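PDB 5T8U: lipoate-protein ligase 1 from Plasmodium falciparum, which belongs to the lipoate-protein ligase family, joining a lipoyl protein ligase A/B catalytic domain to a small C-terminal domain, and carries lipoic acid in this model. Local coordinates for residues A[132-137]-A[207-212]; A[280-285]-A[354-359]; A[293-298]-A[328-333]. All coordinates share one frame; numbering follows the deposited sequence.

Interaction 1 (A[132-137]-A[207-212]); sequences FNIEAK and INNNIT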
ATOM      1  N   PHE A 132       3.490   5.150 -24.807  0.94 72.02           N
ATOM      2  CA  PHE A 132       2.532   4.173 -25.307  0.94 70.77           C
ATOM      3  C   PHE A 132       1.253   4.818 -25.830  0.94 70.45           C
ATOM      4  O   PHE A 132       0.317   4.093 -26.193  0.94 70.94           O
ATOM      5  CB  PHE A 132       2.200   3.159 -24.207  0.94 69.01           C
ATOM      6  CG  PHE A 132       3.417   2.590 -23.531  0.94 67.56           C
ATOM      7  CD1 PHE A 132       4.149   1.580 -24.129  0.94 69.42           C
ATOM      8  CD2 PHE A 132       3.838   3.081 -22.306  0.94 64.55           C
ATOM      9  CE1 PHE A 132       5.275   1.060 -23.512  0.94 67.35           C
ATOM     10  CE2 PHE A 132       4.960   2.565 -21.684  0.94 63.11           C
ATOM     11  CZ  PHE A 132       5.678   1.553 -22.288  0.94 64.52           C
ATOM     12  N   ASN A 133       1.187   6.148 -25.892  0.78 69.73           N
ATOM     13  CA  ASN A 133       0.014   6.863 -26.397  0.78 70.25           C
ATOM     14  C   ASN A 133      -1.267   6.362 -25.733  0.78 68.15           C
ATOM     15  O   ASN A 133      -2.325   6.265 -26.361  0.78 69.81           O
ATOM     16  CB  ASN A 133      -0.080   6.753 -27.919  0.78 72.56           C
ATOM     17  CG  ASN A 133      -0.659   8.002 -28.554  0.78 75.28           C
ATOM     18  OD1 ASN A 133       0.007   9.034 -28.632  0.78 75.45           O
ATOM     19  ND2 ASN A 133      -1.904   7.917 -29.010  0.78 77.48           N
ATOM     20  N   ILE A 134      -1.169   6.041 -24.448  0.87 62.87           N
ATOM     21  CA  ILE A 134      -2.309   5.613 -23.646  0.87 60.99           C
ATOM     22  C   ILE A 134      -2.746   6.805 -22.805  0.87 62.95           C
ATOM     23  O   ILE A 134      -2.052   7.201 -21.862  0.87 58.46           O
ATOM     24  CB  ILE A 134      -1.961   4.400 -22.773  0.87 59.02           C
ATOM     25  CG1 ILE A 134      -1.815   3.153 -23.649  0.87 60.15           C
ATOM     26  CG2 ILE A 134      -3.030   4.173 -21.699  0.87 57.82           C
ATOM     27  CD1 ILE A 134      -1.269   1.938 -22.924  0.87 58.48           C
ATOM     28  N   GLU A 135      -3.896   7.378 -23.148  0.93 75.55           N
ATOM     29  CA  GLU A 135      -4.437   8.519 -22.418  0.93 79.55           C
ATOM     30  C   GLU A 135      -5.165   8.006 -21.181  0.93 78.54           C
ATOM     31  O   GLU A 135      -6.265   7.453 -21.282  0.93 79.91           O
ATOM     32  CB  GLU A 135      -5.362   9.331 -23.320  0.93 82.97           C
ATOM     33  CG  GLU A 135      -4.616  10.221 -24.304  0.93 85.77           C
ATOM     34  CD  GLU A 135      -5.431  10.537 -25.543  0.93 90.49           C
ATOM     35  OE1 GLU A 135      -6.652  10.763 -25.412  0.93 92.11           O
ATOM     36  OE2 GLU A 135      -4.852  10.551 -26.650  0.93 92.26           O
ATOM     37  N   ALA A 136      -4.551   8.188 -20.016  1.00 74.75           N
ATOM     38  CA  ALA A 136      -5.073   7.671 -18.762  1.00 74.36           C
ATOM     39  C   ALA A 136      -5.488   8.815 -17.846  1.00 74.70           C
ATOM     40  O   ALA A 136      -4.919   9.910 -17.889  1.00 77.73           O
ATOM     41  CB  ALA A 136      -4.032   6.795 -18.057  1.00 71.55           C
ATOM     42  N   LYS A 137      -6.493   8.547 -17.018  1.00 68.08           N
ATOM     43  CA  LYS A 137      -6.980   9.490 -16.025  1.00 68.86           C
ATOM     44  C   LYS A 137      -6.862   8.864 -14.643  1.00 69.16           C
ATOM     45  O   LYS A 137      -6.909   7.639 -14.494  1.00 66.06           O
ATOM     46  CB  LYS A 137      -8.441   9.880 -16.296  1.00 73.25           C
ATOM     47  CG  LYS A 137      -8.942  11.055 -15.466  1.00 76.15           C
ATOM     48  CD  LYS A 137     -10.401  11.377 -15.770  1.00 79.03           C
ATOM     49  CE  LYS A 137     -10.913  12.514 -14.896  1.00 80.40           C
ATOM     50  NZ  LYS A 137     -12.111  13.186 -15.475  1.00 82.87           N
ATOM     51  N   ILE A 207      -4.759  -4.977 -23.643  1.00105.44           N
ATOM     52  CA  ILE A 207      -5.941  -4.823 -24.482  1.00106.23           C
ATOM     53  C   ILE A 207      -5.841  -3.576 -25.348  1.00101.51           C
ATOM     54  O   ILE A 207      -6.557  -3.456 -26.348  1.00106.42           O
ATOM     55  CB  ILE A 207      -7.210  -4.798 -23.599  1.00106.52           C
ATOM     56  CG1 ILE A 207      -7.482  -6.200 -23.045  1.00106.47           C
ATOM     57  CG2 ILE A 207      -8.424  -4.278 -24.380  1.00109.66           C
ATOM     58  CD1 ILE A 207      -8.645  -6.288 -22.071  1.00105.77           C
ATOM     59  N   ASN A 208      -4.959  -2.639 -24.988  0.81 85.90           N
ATOM     60  CA  ASN A 208      -4.795  -1.400 -25.730  0.81 82.42           C
ATOM     61  C   ASN A 208      -3.452  -1.272 -26.435  0.81 83.17           C
ATOM     62  O   ASN A 208      -3.319  -0.411 -27.309  0.81 80.88           O
ATOM     63  CB  ASN A 208      -4.963  -0.194 -24.793  0.81 81.44           C
ATOM     64  CG  ASN A 208      -6.056  -0.401 -23.761  0.81 81.02           C
ATOM     65  OD1 ASN A 208      -5.785  -0.802 -22.629  0.81 79.04           O
ATOM     66  ND2 ASN A 208      -7.296  -0.124 -24.145  0.81 83.68           N
ATOM     67  N   ASN A 209      -2.460  -2.090 -26.088  1.00 91.36           N
ATOM     68  CA  ASN A 209      -1.125  -1.945 -26.656  1.00 93.52           C
ATOM     69  C   ASN A 209      -0.387  -3.274 -26.547  1.00 95.55           C
ATOM     70  O   ASN A 209      -0.889  -4.247 -25.978  1.00 95.13           O
ATOM     71  CB  ASN A 209      -0.347  -0.826 -25.956  1.00 91.65           C
ATOM     72  CG  ASN A 209      -0.456   0.502 -26.678  1.00 94.69           C
ATOM     73  OD1 ASN A 209      -1.347   1.303 -26.396  1.00 95.76           O
ATOM     74  ND2 ASN A 209       0.458   0.745 -27.614  1.00 95.72           N
ATOM     75  N   ASN A 210       0.823  -3.301 -27.108  1.00 98.80           N
ATOM     76  CA  ASN A 210       1.713  -4.460 -27.063  1.00 98.65           C
ATOM     77  C   ASN A 210       2.763  -4.310 -25.971  1.00 95.44           C
ATOM     78  O   ASN A 210       3.926  -4.682 -26.151  1.00 97.54           O
ATOM     79  CB  ASN A 210       2.378  -4.660 -28.421  1.00100.68           C
ATOM     80  CG  ASN A 210       3.199  -3.455 -28.856  1.00 99.41           C
ATOM     81  OD1 ASN A 210       3.703  -2.698 -28.025  1.00 96.37           O
ATOM     82  ND2 ASN A 210       3.332  -3.270 -30.165  1.00100.97           N
ATOM     83  N   ILE A 211       2.371  -3.754 -24.827  1.00 86.13           N
ATOM     84  CA  ILE A 211       3.304  -3.447 -23.748  1.00 82.90           C
ATOM     85  C   ILE A 211       3.860  -4.723 -23.136  1.00 82.53           C
ATOM     86  O   ILE A 211       3.334  -5.820 -23.356  1.00 85.55           O
ATOM     87  CB  ILE A 211       2.632  -2.589 -22.661  1.00 82.60           C
ATOM     88  CG1 ILE A 211       1.257  -3.160 -22.318  1.00 83.99           C
ATOM     89  CG2 ILE A 211       2.524  -1.149 -23.114  1.00 83.32           C
ATOM     90  CD1 ILE A 211       0.766  -2.760 -20.980  1.00 83.63           C
ATOM     91  N   THR A 212       4.930  -4.574 -22.359  1.00 76.22           N
ATOM     92  CA  THR A 212       5.517  -5.655 -21.583  1.00 75.65           C
ATOM     93  C   THR A 212       5.914  -5.098 -20.223  1.00 75.29           C
ATOM     94  O   THR A 212       5.963  -3.883 -20.017  1.00 69.89           O
ATOM     95  CB  THR A 212       6.741  -6.265 -22.282  1.00 79.24           C
ATOM     96  OG1 THR A 212       7.889  -5.441 -22.044  1.00 80.85           O
ATOM     97  CG2 THR A 212       6.512  -6.376 -23.783  1.00 82.36           C
TER
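With CG of F132 set opposite its own carbonyl carbon (chi1 -49°), and CG1 of I211 lying between the backbone N and the carbonyl carbon (chi1 46°), which puts CG2 opposite the carbonyl carbon, the phenyl ring and the methyl branch are turned onto each other. The contact lies in the lipoyl protein ligase A/B catalytic domain, where the loop leaving helix 117-132 meets the loop leading into helix 213-227. The chain runs on to I134, whose CB points toward 207-212 and whose side chain lies alongside that of N209, the two running in opposite directions. I134 also keeps a backbone hydrogen bond to L128 and rests its side chain on V146. The facing loop closes with T212, an N-cap residue whose OG1 takes the backbone N of N215 and so fixes the start of helix 213-227. That helix in turn packs on the F132 ring through N215, L216 and A219. Both hydrophobic partners are buried, and the side chains cross at about a right angle. I211 CG2 lies over one face of the ring, displaced to one side: it is 3.3 Å from F132 CD1, a tight approach, and 3.9 Å from F132 CG.

Interaction 2 (A[280-285]-A[354-359]); sequences NHIWKQ and RSWILQ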
ATOM      1  N   ASN A 280     -20.535  -6.981  20.769  0.85 98.41           N
ATOM      2  CA  ASN A 280     -21.311  -6.164  19.850  0.85 95.73           C
ATOM      3  C   ASN A 280     -20.501  -5.838  18.602  0.85 93.23           C
ATOM      4  O   ASN A 280     -19.265  -5.791  18.633  0.85 90.85           O
ATOM      5  CB  ASN A 280     -21.766  -4.865  20.521  0.85 95.02           C
ATOM      6  CG  ASN A 280     -22.399  -5.102  21.878  0.85 98.25           C
ATOM      7  OD1 ASN A 280     -21.862  -5.840  22.705  0.85100.89           O
ATOM      8  ND2 ASN A 280     -23.552  -4.484  22.113  0.85 98.89           N
ATOM      9  N   HIS A 281     -21.219  -5.596  17.506  1.00 95.95           N
ATOM     10  CA  HIS A 281     -20.602  -5.366  16.204  1.00 94.86           C
ATOM     11  C   HIS A 281     -21.487  -4.436  15.389  1.00 92.29           C
ATOM     12  O   HIS A 281     -22.660  -4.743  15.157  1.00 97.29           O
ATOM     13  CB  HIS A 281     -20.388  -6.693  15.468  1.00 95.62           C
ATOM     14  CG  HIS A 281     -20.282  -6.554  13.982  1.00 93.38           C
ATOM     15  ND1 HIS A 281     -19.426  -5.660  13.374  1.00 90.12           N
ATOM     16  CD2 HIS A 281     -20.920  -7.204  12.980  1.00 94.21           C
ATOM     17  CE1 HIS A 281     -19.545  -5.764  12.062  1.00 89.19           C
ATOM     18  NE2 HIS A 281     -20.445  -6.694  11.797  1.00 91.32           N
ATOM     19  N   ILE A 282     -20.925  -3.306  14.953  1.00 80.35           N
ATOM     20  CA  ILE A 282     -21.625  -2.356  14.099  1.00 76.74           C
ATOM     21  C   ILE A 282     -20.807  -2.171  12.824  1.00 75.03           C
ATOM     22  O   ILE A 282     -19.629  -2.528  12.760  1.00 72.50           O
ATOM     23  CB  ILE A 282     -21.872  -1.002  14.803  1.00 76.29           C
ATOM     24  CG1 ILE A 282     -20.553  -0.256  15.048  1.00 74.63           C
ATOM     25  CG2 ILE A 282     -22.610  -1.232  16.123  1.00 78.74           C
ATOM     26  CD1 ILE A 282     -20.731   1.150  15.593  1.00 74.74           C
ATOM     27  N   TRP A 283     -21.447  -1.612  11.800  0.93 79.49           N
ATOM     28  CA  TRP A 283     -20.788  -1.492  10.506  0.93 78.73           C
ATOM     29  C   TRP A 283     -21.526  -0.485   9.636  0.93 78.37           C
ATOM     30  O   TRP A 283     -22.716  -0.220   9.833  0.93 79.21           O
ATOM     31  CB  TRP A 283     -20.712  -2.850   9.800  0.93 80.47           C
ATOM     32  CG  TRP A 283     -22.044  -3.359   9.336  0.93 84.87           C
ATOM     33  CD1 TRP A 283     -22.500  -3.409   8.051  0.93 86.01           C
ATOM     34  CD2 TRP A 283     -23.097  -3.885  10.155  0.93 89.03           C
ATOM     35  NE1 TRP A 283     -23.768  -3.937   8.019  0.93 89.21           N
ATOM     36  CE2 TRP A 283     -24.157  -4.236   9.298  0.93 91.06           C
ATOM     37  CE3 TRP A 283     -23.244  -4.095  11.529  0.93 91.06           C
ATOM     38  CZ2 TRP A 283     -25.349  -4.785   9.769  0.93 94.27           C
ATOM     39  CZ3 TRP A 283     -24.428  -4.639  11.997  0.93 93.58           C
ATOM     40  CH2 TRP A 283     -25.464  -4.978  11.118  0.93 94.98           C
ATOM     41  N   LYS A 284     -20.800   0.072   8.667  1.00 75.93           N
ATOM     42  CA  LYS A 284     -21.396   0.958   7.674  1.00 74.06           C
ATOM     43  C   LYS A 284     -20.453   1.070   6.486  1.00 73.90           C
ATOM     44  O   LYS A 284     -19.249   0.829   6.601  1.00 71.02           O
ATOM     45  CB  LYS A 284     -21.688   2.348   8.251  1.00 72.81           C
ATOM     46  CG  LYS A 284     -22.665   3.172   7.416  1.00 73.38           C
ATOM     47  CD  LYS A 284     -22.601   4.652   7.742  1.00 73.19           C
ATOM     48  CE  LYS A 284     -23.632   5.429   6.942  1.00 75.69           C
ATOM     49  NZ  LYS A 284     -23.560   6.893   7.201  1.00 76.72           N
ATOM     50  N   GLN A 285     -21.017   1.442   5.340  1.00 75.55           N
ATOM     51  CA  GLN A 285     -20.256   1.646   4.111  1.00 73.42           C
ATOM     52  C   GLN A 285     -20.139   3.145   3.852  1.00 72.39           C
ATOM     53  O   GLN A 285     -21.137   3.809   3.550  1.00 73.80           O
ATOM     54  CB  GLN A 285     -20.926   0.937   2.935  1.00 73.89           C
ATOM     55  CG  GLN A 285     -20.187   1.091   1.614  1.00 73.67           C
ATOM     56  CD  GLN A 285     -18.768   0.563   1.676  1.00 71.59           C
ATOM     57  OE1 GLN A 285     -18.515  -0.513   2.218  1.00 71.58           O
ATOM     58  NE2 GLN A 285     -17.828   1.327   1.130  1.00 69.53           N
ATOM     59  N   ARG A 354     -17.829   9.863  13.632  1.00 78.84           N
ATOM     60  CA  ARG A 354     -18.418  10.078  14.952  1.00 86.12           C
ATOM     61  C   ARG A 354     -19.919  10.308  14.837  1.00 83.68           C
ATOM     62  O   ARG A 354     -20.703   9.762  15.623  1.00 85.71           O
ATOM     63  CB  ARG A 354     -17.736  11.254  15.659  1.00 89.56           C
ATOM     64  CG  ARG A 354     -18.573  12.529  15.769  1.00 92.28           C
ATOM     65  CD  ARG A 354     -17.830  13.627  16.512  1.00 94.33           C
ATOM     66  NE  ARG A 354     -18.587  14.877  16.516  1.00 96.88           N
ATOM     67  CZ  ARG A 354     -19.552  15.175  17.382  1.00 98.83           C
ATOM     68  NH1 ARG A 354     -20.180  16.339  17.296  1.00100.30           N
ATOM     69  NH2 ARG A 354     -19.895  14.316  18.333  1.00 99.95           N
ATOM     70  N   SER A 355     -20.338  11.112  13.856  1.00 75.96           N
ATOM     71  CA  SER A 355     -21.760  11.299  13.607  1.00 73.66           C
ATOM     72  C   SER A 355     -22.452   9.971  13.341  1.00 73.48           C
ATOM     73  O   SER A 355     -23.653   9.833  13.601  1.00 74.25           O
ATOM     74  CB  SER A 355     -21.963  12.253  12.432  1.00 72.64           C
ATOM     75  OG  SER A 355     -23.328  12.320  12.062  1.00 75.22           O
ATOM     76  N   TRP A 356     -21.718   8.983  12.824  1.00 74.32           N
ATOM     77  CA  TRP A 356     -22.290   7.653  12.649  1.00 76.22           C
ATOM     78  C   TRP A 356     -22.360   6.895  13.971  1.00 76.47           C
ATOM     79  O   TRP A 356     -23.379   6.270  14.283  1.00 80.18           O
ATOM     80  CB  TRP A 356     -21.476   6.856  11.630  1.00 74.61           C
ATOM     81  CG  TRP A 356     -21.848   5.410  11.606  1.00 74.40           C
ATOM     82  CD1 TRP A 356     -23.091   4.891  11.403  1.00 76.23           C
ATOM     83  CD2 TRP A 356     -20.971   4.292  11.793  1.00 74.16           C
ATOM     84  NE1 TRP A 356     -23.047   3.520  11.452  1.00 76.83           N
ATOM     85  CE2 TRP A 356     -21.756   3.126  11.691  1.00 75.64           C
ATOM     86  CE3 TRP A 356     -19.599   4.162  12.035  1.00 73.66           C
ATOM     87  CZ2 TRP A 356     -21.217   1.849  11.822  1.00 76.81           C
ATOM     88  CZ3 TRP A 356     -19.065   2.890  12.166  1.00 73.36           C
ATOM     89  CH2 TRP A 356     -19.874   1.752  12.058  1.00 75.89           C
ATOM     90  N   ILE A 357     -21.283   6.936  14.759  1.00 70.94           N
ATOM     91  CA  ILE A 357     -21.227   6.148  15.988  1.00 70.65           C
ATOM     92  C   ILE A 357     -22.274   6.630  16.981  1.00 74.77           C
ATOM     93  O   ILE A 357     -22.902   5.825  17.679  1.00 76.33           O
ATOM     94  CB  ILE A 357     -19.808   6.190  16.586  1.00 70.56           C
ATOM     95  CG1 ILE A 357     -18.873   5.308  15.753  1.00 68.98           C
ATOM     96  CG2 ILE A 357     -19.818   5.743  18.057  1.00 72.19           C
ATOM     97  CD1 ILE A 357     -17.441   5.268  16.236  1.00 67.75           C
ATOM     98  N   LEU A 358     -22.481   7.944  17.066  1.00 78.47           N
ATOM     99  CA  LEU A 358     -23.466   8.463  18.010  1.00 82.34           C
ATOM    100  C   LEU A 358     -24.889   8.039  17.676  1.00 86.92           C
ATOM    101  O   LEU A 358     -25.806   8.379  18.432  1.00 90.61           O
ATOM    102  CB  LEU A 358     -23.385   9.988  18.075  1.00 80.25           C
ATOM    103  CG  LEU A 358     -22.046  10.580  18.527  1.00 78.66           C
ATOM    104  CD1 LEU A 358     -22.184  12.077  18.725  1.00 78.79           C
ATOM    105  CD2 LEU A 358     -21.529   9.923  19.805  1.00 78.92           C
ATOM    106  N   GLN A 359     -25.104   7.317  16.579  1.00 91.13           N
ATOM    107  CA  GLN A 359     -26.409   6.762  16.251  1.00 96.49           C
ATOM    108  C   GLN A 359     -26.460   5.250  16.441  1.00 98.30           C
ATOM    109  O   GLN A 359     -27.471   4.627  16.100  1.00102.72           O
ATOM    110  CB  GLN A 359     -26.786   7.137  14.818  1.00 96.34           C
ATOM    111  CG  GLN A 359     -27.045   8.624  14.648  1.00 97.60           C
ATOM    112  CD  GLN A 359     -26.891   9.095  13.216  1.00 98.42           C
ATOM    113  OE1 GLN A 359     -26.524   8.324  12.328  1.00 97.96           O
ATOM    114  NE2 GLN A 359     -27.166  10.374  12.986  1.00 98.92           N
TER
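Strand 280-285 and the end of helix 347-357 come closest at K284 and W356, whose CA atoms are 8.4 Å apart. The gap is spanned by the indole of W356, which slots between I282 and K284, two residues apart on the same side of the strand: a strand-to-helix packing of the small C-terminal domain. W356 CG stands anti to the backbone N (chi1 169°), which carries the ring out from the helix to the strand. Over one face lies I282 CD1, 4.1 Å from the centroid of the six-membered ring. Against the opposite face rests K284 CB, 3.9 Å from the centroid of the five-membered ring, while the extended lysine chain continues past the pyrrole so that K284 CD is 3.7 Å from W356 CD1. The far corner of the indole presses on the strand itself, W356 CZ2 coming to 3.2 Å from W283 C. F286 adds an edge-to-face ring contact. No hydrogen bond joins the two segments, and W356 NE1 is instead satisfied by E360 OE2. The contact therefore rests on CH-pi contacts on both faces of the indole, which depend on shape and dispersion, with the polar N-H tied off near the chain terminus.

Interaction 3 (A[293-298]-A[328-333]); sequences LFFNVS and IKYSKE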
ATOM      1  N   LEU A 293     -16.863  -2.115  13.514  1.00 79.70           N
ATOM      2  CA  LEU A 293     -16.400  -2.010  14.890  1.00 78.39           C
ATOM      3  C   LEU A 293     -16.923  -3.189  15.696  1.00 80.55           C
ATOM      4  O   LEU A 293     -18.127  -3.462  15.693  1.00 79.36           O
ATOM      5  CB  LEU A 293     -16.866  -0.702  15.533  1.00 79.69           C
ATOM      6  CG  LEU A 293     -15.871   0.456  15.503  1.00 79.05           C
ATOM      7  CD1 LEU A 293     -15.659   0.947  14.079  1.00 76.30           C
ATOM      8  CD2 LEU A 293     -16.339   1.587  16.406  1.00 80.35           C
ATOM      9  N   PHE A 294     -16.016  -3.882  16.376  0.95 87.82           N
ATOM     10  CA  PHE A 294     -16.362  -4.907  17.350  0.95 93.39           C
ATOM     11  C   PHE A 294     -15.950  -4.419  18.730  0.95 96.43           C
ATOM     12  O   PHE A 294     -14.849  -3.887  18.899  0.95 95.73           O
ATOM     13  CB  PHE A 294     -15.663  -6.232  17.032  0.95 93.08           C
ATOM     14  CG  PHE A 294     -15.968  -6.767  15.660  0.95 92.15           C
ATOM     15  CD1 PHE A 294     -16.837  -7.833  15.496  0.95 95.22           C
ATOM     16  CD2 PHE A 294     -15.383  -6.207  14.538  0.95 89.03           C
ATOM     17  CE1 PHE A 294     -17.117  -8.329  14.236  0.95 94.04           C
ATOM     18  CE2 PHE A 294     -15.661  -6.698  13.275  0.95 88.16           C
ATOM     19  CZ  PHE A 294     -16.529  -7.760  13.125  0.95 90.12           C
ATOM     20  N   PHE A 295     -16.827  -4.586  19.718  1.00100.50           N
ATOM     21  CA  PHE A 295     -16.514  -4.055  21.039  1.00102.27           C
ATOM     22  C   PHE A 295     -17.275  -4.815  22.114  1.00106.77           C
ATOM     23  O   PHE A 295     -18.315  -5.429  21.862  1.00108.87           O
ATOM     24  CB  PHE A 295     -16.828  -2.555  21.124  1.00101.02           C
ATOM     25  CG  PHE A 295     -18.278  -2.220  20.903  1.00101.71           C
ATOM     26  CD1 PHE A 295     -18.750  -1.924  19.634  1.00 99.11           C
ATOM     27  CD2 PHE A 295     -19.164  -2.190  21.966  1.00105.13           C
ATOM     28  CE1 PHE A 295     -20.081  -1.611  19.431  1.00100.52           C
ATOM     29  CE2 PHE A 295     -20.496  -1.877  21.769  1.00106.36           C
ATOM     30  CZ  PHE A 295     -20.955  -1.587  20.500  1.00104.13           C
ATOM     31  N   ASN A 296     -16.720  -4.759  23.325  1.00105.87           N
ATOM     32  CA  ASN A 296     -17.344  -5.280  24.530  1.00107.40           C
ATOM     33  C   ASN A 296     -17.514  -4.144  25.528  1.00107.51           C
ATOM     34  O   ASN A 296     -16.778  -3.154  25.494  1.00105.47           O
ATOM     35  CB  ASN A 296     -16.500  -6.398  25.158  1.00109.32           C
ATOM     36  CG  ASN A 296     -16.169  -7.500  24.177  1.00108.89           C
ATOM     37  OD1 ASN A 296     -16.918  -7.755  23.235  1.00108.59           O
ATOM     38  ND2 ASN A 296     -15.038  -8.162  24.391  1.00109.15           N
ATOM     39  N   VAL A 297     -18.490  -4.292  26.421  1.00107.17           N
ATOM     40  CA  VAL A 297     -18.782  -3.279  27.429  1.00108.21           C
ATOM     41  C   VAL A 297     -19.030  -3.977  28.758  1.00113.40           C
ATOM     42  O   VAL A 297     -19.854  -4.894  28.840  1.00116.61           O
ATOM     43  CB  VAL A 297     -19.993  -2.409  27.037  1.00107.11           C
ATOM     44  CG1 VAL A 297     -20.306  -1.385  28.127  1.00107.87           C
ATOM     45  CG2 VAL A 297     -19.735  -1.705  25.710  1.00102.20           C
ATOM     46  N   SER A 298     -18.315  -3.545  29.796  1.00114.51           N
ATOM     47  CA  SER A 298     -18.488  -4.069  31.146  1.00119.15           C
ATOM     48  C   SER A 298     -18.536  -2.899  32.115  1.00117.73           C
ATOM     49  O   SER A 298     -17.605  -2.089  32.160  1.00117.26           O
ATOM     50  CB  SER A 298     -17.353  -5.025  31.518  1.00121.28           C
ATOM     51  OG  SER A 298     -16.116  -4.338  31.609  1.00120.15           O
ATOM     52  N   ILE A 328     -13.447   4.915  28.736  1.00111.40           N
ATOM     53  CA  ILE A 328     -14.506   5.730  28.150  1.00113.55           C
ATOM     54  C   ILE A 328     -15.838   5.127  28.570  1.00115.69           C
ATOM     55  O   ILE A 328     -16.061   3.922  28.401  1.00117.47           O
ATOM     56  CB  ILE A 328     -14.394   5.807  26.616  1.00109.47           C
ATOM     57  CG1 ILE A 328     -13.028   6.364  26.206  1.00106.86           C
ATOM     58  CG2 ILE A 328     -15.495   6.689  26.040  1.00108.53           C
ATOM     59  CD1 ILE A 328     -11.965   5.310  26.024  1.00106.15           C
ATOM     60  N   LYS A 329     -16.722   5.966  29.105  1.00114.84           N
ATOM     61  CA  LYS A 329     -17.949   5.521  29.771  1.00115.64           C
ATOM     62  C   LYS A 329     -18.995   4.945  28.821  1.00110.20           C
ATOM     63  O   LYS A 329     -20.093   4.643  29.306  0.49115.09           O
ATOM     64  CB  LYS A 329     -18.556   6.688  30.552  1.00117.79           C
ATOM     65  N   TYR A 330     -18.743   4.763  27.527  1.00 96.50           N
ATOM     66  CA  TYR A 330     -19.762   4.272  26.601  1.00 92.06           C
ATOM     67  C   TYR A 330     -21.024   5.128  26.699  1.00 93.81           C
ATOM     68  O   TYR A 330     -22.140   4.630  26.865  1.00 89.86           O
ATOM     69  CB  TYR A 330     -20.073   2.796  26.859  1.00 93.73           C
ATOM     70  CG  TYR A 330     -21.052   2.198  25.870  1.00 92.26           C
ATOM     71  CD1 TYR A 330     -20.722   2.074  24.527  1.00 89.63           C
ATOM     72  CD2 TYR A 330     -22.306   1.760  26.278  1.00 95.79           C
ATOM     73  CE1 TYR A 330     -21.612   1.533  23.618  1.00 89.22           C
ATOM     74  CE2 TYR A 330     -23.203   1.216  25.375  1.00 95.66           C
ATOM     75  CZ  TYR A 330     -22.850   1.105  24.047  1.00 92.67           C
ATOM     76  OH  TYR A 330     -23.736   0.565  23.142  1.00 93.04           O
ATOM     77  N   SER A 331     -20.831   6.440  26.611  0.95101.73           N
ATOM     78  CA  SER A 331     -21.924   7.399  26.641  0.95106.82           C
ATOM     79  C   SER A 331     -21.709   8.431  25.545  0.95107.95           C
ATOM     80  O   SER A 331     -20.573   8.788  25.223  0.95107.39           O
ATOM     81  CB  SER A 331     -22.026   8.095  28.007  0.95108.38           C
ATOM     82  OG  SER A 331     -20.834   8.797  28.312  0.95107.46           O
ATOM     83  N   LYS A 332     -22.817   8.900  24.964  1.00110.91           N
ATOM     84  CA  LYS A 332     -22.736   9.928  23.931  1.00110.06           C
ATOM     85  C   LYS A 332     -21.874  11.098  24.385  1.00105.63           C
ATOM     86  O   LYS A 332     -21.137  11.687  23.585  1.00108.36           O
ATOM     87  CB  LYS A 332     -24.138  10.412  23.563  1.00113.20           C
ATOM     88  CG  LYS A 332     -24.724   9.732  22.338  1.00113.20           C
ATOM     89  CD  LYS A 332     -26.167  10.144  22.105  1.00114.91           C
ATOM     90  CE  LYS A 332     -26.958   9.028  21.447  1.00114.88           C
ATOM     91  NZ  LYS A 332     -28.361   9.423  21.148  1.00116.63           N
ATOM     92  N   GLU A 333     -21.950  11.445  25.670  0.83 93.21           N
ATOM     93  CA  GLU A 333     -21.150  12.546  26.196  0.83 90.46           C
ATOM     94  C   GLU A 333     -19.664  12.205  26.152  0.83 92.16           C
ATOM     95  O   GLU A 333     -18.866  12.920  25.533  0.83 85.71           O
ATOM     96  CB  GLU A 333     -21.594  12.866  27.626  0.83 97.63           C
ATOM     97  CG  GLU A 333     -21.171  14.238  28.125  0.83102.16           C
ATOM     98  CD  GLU A 333     -21.510  14.456  29.589  0.83108.95           C
ATOM     99  OE1 GLU A 333     -21.682  13.456  30.319  0.83111.05           O
ATOM    100  OE2 GLU A 333     -21.608  15.627  30.011  0.83111.29           O
TER
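Y330 faces the strand residues V297 and F295 from a turn of left-handed helical backbone conformation, and its CG is anti to the backbone N (chi1 -176°), so that CB carries the ring across to strand 289-297. At the base of the ring, Y330 CG lies 4.1 Å from V297 CG2. The two ortho carbons divide between the valine branches: CD1 meets CG2, and CD2 is 4.2 Å from V297 CG1. One methyl thus sits squarely over a ring face, V297 CG2 being 4.1 Å from the centroid and only 11° off the ring normal, a clear CH-pi contact. Farther out on one flank, Y330 CE1 reaches F295 CE2 at 4.0 Å, the two side chains crossing at about a right angle. At the tip, the hydroxyl oxygen, Y330 OH, still lies 4.3 Å from F295 CE2, though the residue as a whole is exposed. Next in the chain, S331 is the N-cap of helix 332-341, its OG taking the backbone N of D334. The tyrosine therefore joins the loop entering that helix to the end of strand 289-297, the central strand of the three-stranded antiparallel sheet, and also touches I302 on the adjoining strand 302-309.

Interactions 2 and 3 belong to one C-terminal domain, their centres about 12 Å apart. Both reach the same antiparallel sheet, through neighbouring strands bonded backbone to backbone, as between I282 and L293 and between N280 and F295, and each sets against it one of two successive helices or the loop entering it. Interaction 3 is nested within the chain loop that interaction 2 closes. Interaction 1 belongs to the catalytic domain, its centre about 42 Å from that of interaction 2 and about 51 Å from that of interaction 3. It is buried, the other two partly buried. All three put aliphatic carbon on an aromatic face, phenyl, indole and phenol in turn, the indole covered on both faces.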